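Local coordinates for aldehyde dehydrogenase family protein (Pseudomonas syringae pv. tomato, PDB 6X9L) that probably oxidises long-chain aliphatic aldehydes such as octanal, using NAD+ as the electron acceptor, at residues 263-268 and 436-441. The protein carries 1 engineered substitution. Numbering follows the deposited sequence.
Sequences PNILLP and SRIRAG
The hydrophobic layer between one face of a mixed beta sheet and the helix packed against it is where Ile438 meets Ile265 and Pro263. Ile265 and Ile438 touch through their delta methyls, CD1 to CD1 at 3.8 Å, and their side chains run past one another in opposite directions. The CG1 branch of Ile265 lies anti to its carbonyl carbon (chi1 -65°) and continues fully extended, which carries CD1 well out from the strand. Ile438 instead bends at its second torsion (chi2 -80°) and offers both branches: CD1 goes to Ile265, while CG2 faces CG of the Pro263 ring at a looser 4.3 Å. A beta-branched residue suits this place because its two arms can meet two residues of one strand. Pro263 and Ile265, two apart, point to the same face of strand 263-266. In the sheet of the aldehyde dehydrogenase catalytic domain, strand 422-424 separates this strand from 442-445, so Ile438, in the loop leading into 442-445, packs on Ala421 just before the intervening strand and reaches the strand beyond it. Ala412 of helix 405-413 touches all three side chains. Asn413 hydrogen-bonds through ND2 to Arg437 O and through OD1 to Arg439 N, flanking Ile438 in sequence; the Arg439 side chain, through NH2, hydrogen-bonds to Pro148 O of the second subunit.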
loop_
_atom_site.group_PDB
_atom_site.type_symbol
_atom_site.label_atom_id
_atom_site.label_comp_id
_atom_site.label_asym_id
_atom_site.label_seq_id
_atom_site.Cartn_x
_atom_site.Cartn_y
_atom_site.Cartn_z
ATOM N N PRO A 263 15.532 2.680 18.399
ATOM C CA PRO A 263 16.608 2.293 19.316
ATOM C C PRO A 263 17.972 2.756 18.832
ATOM O O PRO A 263 18.214 2.950 17.641
ATOM C CB PRO A 263 16.525 0.762 19.325
ATOM C CG PRO A 263 16.000 0.414 17.964
ATOM C CD PRO A 263 15.064 1.559 17.568
ATOM N N ASN A 264 18.866 2.941 19.799
ATOM C CA ASN A 264 20.284 3.197 19.562
ATOM C C ASN A 264 21.049 2.163 20.391
ATOM O O ASN A 264 21.143 2.291 21.620
ATOM C CB ASN A 264 20.652 4.630 19.938
ATOM C CG ASN A 264 22.055 5.011 19.514
ATOM O OD1 ASN A 264 22.720 4.272 18.785
ATOM N ND2 ASN A 264 22.512 6.171 19.965
ATOM N N ILE A 265 21.559 1.126 19.719
ATOM C CA ILE A 265 22.354 0.084 20.361
ATOM C C ILE A 265 23.823 0.481 20.295
ATOM O O ILE A 265 24.380 0.646 19.206
ATOM C CB ILE A 265 22.156 -1.287 19.693
ATOM C CG1 ILE A 265 20.730 -1.829 19.853
ATOM C CG2 ILE A 265 23.158 -2.286 20.270
ATOM C CD1 ILE A 265 20.541 -3.195 19.186
ATOM N N LEU A 266 24.453 0.615 21.458
ATOM C CA LEU A 266 25.901 0.692 21.555
ATOM C C LEU A 266 26.419 -0.724 21.818
ATOM O O LEU A 266 26.188 -1.294 22.892
ATOM C CB LEU A 266 26.325 1.678 22.647
ATOM C CG LEU A 266 26.173 3.153 22.238
ATOM C CD1 LEU A 266 24.755 3.468 21.668
ATOM C CD2 LEU A 266 26.516 4.093 23.387
ATOM N N LEU A 267 27.079 -1.295 20.812
ATOM C CA LEU A 267 27.728 -2.586 20.938
ATOM C C LEU A 267 28.946 -2.476 21.858
ATOM O O LEU A 267 29.525 -1.395 22.011
ATOM C CB LEU A 267 28.147 -3.080 19.552
ATOM C CG LEU A 267 26.981 -3.349 18.592
ATOM C CD1 LEU A 267 27.478 -3.553 17.201
ATOM C CD2 LEU A 267 26.169 -4.564 19.032
ATOM N N PRO A 268 29.346 -3.582 22.493
ATOM C CA PRO A 268 30.386 -3.500 23.537
ATOM C C PRO A 268 31.718 -2.933 23.066
ATOM O O PRO A 268 32.475 -2.393 23.889
ATOM C CB PRO A 268 30.539 -4.956 23.989
ATOM C CG PRO A 268 29.269 -5.611 23.622
ATOM C CD PRO A 268 28.756 -4.927 22.398
ATOM N N SER A 436 21.029 -5.562 10.167
ATOM C CA SER A 436 20.103 -6.378 9.395
ATOM C C SER A 436 19.125 -7.142 10.277
ATOM O O SER A 436 18.204 -7.771 9.746
ATOM C CB SER A 436 20.887 -7.352 8.528
ATOM O OG SER A 436 21.696 -8.144 9.366
ATOM N N ARG A 437 19.311 -7.109 11.597
ATOM C CA ARG A 437 18.416 -7.770 12.531
ATOM C C ARG A 437 17.417 -6.816 13.168
ATOM O O ARG A 437 16.450 -7.285 13.774
ATOM C CB ARG A 437 19.223 -8.493 13.620
ATOM C CG ARG A 437 20.057 -9.658 13.084
ATOM C CD ARG A 437 21.001 -10.209 14.130
ATOM N NE ARG A 437 20.275 -10.725 15.285
ATOM C CZ ARG A 437 20.841 -11.096 16.433
ATOM N NH1 ARG A 437 22.157 -11.009 16.603
ATOM N NH2 ARG A 437 20.081 -11.562 17.417
ATOM N N ILE A 438 17.620 -5.505 13.044
ATOM C CA ILE A 438 16.628 -4.528 13.493
ATOM C C ILE A 438 15.518 -4.412 12.445
ATOM O O ILE A 438 15.774 -4.112 11.270
ATOM C CB ILE A 438 17.273 -3.154 13.759
ATOM C CG1 ILE A 438 18.642 -3.284 14.440
ATOM C CG2 ILE A 438 16.340 -2.281 14.597
ATOM C CD1 ILE A 438 18.588 -3.537 15.921
ATOM N N ARG A 439 14.275 -4.633 12.879
ATOM C CA ARG A 439 13.102 -4.515 12.016
ATOM C C ARG A 439 12.655 -3.055 11.966
ATOM O O ARG A 439 11.775 -2.599 12.704
ATOM C CB ARG A 439 12.023 -5.465 12.502
ATOM C CG ARG A 439 12.503 -6.875 12.203
ATOM C CD ARG A 439 11.457 -7.903 12.305
ATOM N NE ARG A 439 10.566 -8.019 11.149
ATOM C CZ ARG A 439 10.953 -8.255 9.906
ATOM N NH1 ARG A 439 12.228 -8.310 9.605
ATOM N NH2 ARG A 439 10.039 -8.395 8.960
ATOM N N ALA A 440 13.304 -2.314 11.068
ATOM C CA ALA A 440 13.157 -0.874 10.957
ATOM C C ALA A 440 13.539 -0.459 9.542
ATOM O O ALA A 440 14.410 -1.067 8.918
ATOM C CB ALA A 440 14.022 -0.145 11.990
ATOM N N GLY A 441 12.876 0.583 9.041
ATOM C CA GLY A 441 13.078 0.962 7.656
ATOM C C GLY A 441 14.453 1.534 7.393
ATOM O O GLY A 441 14.980 1.410 6.281
#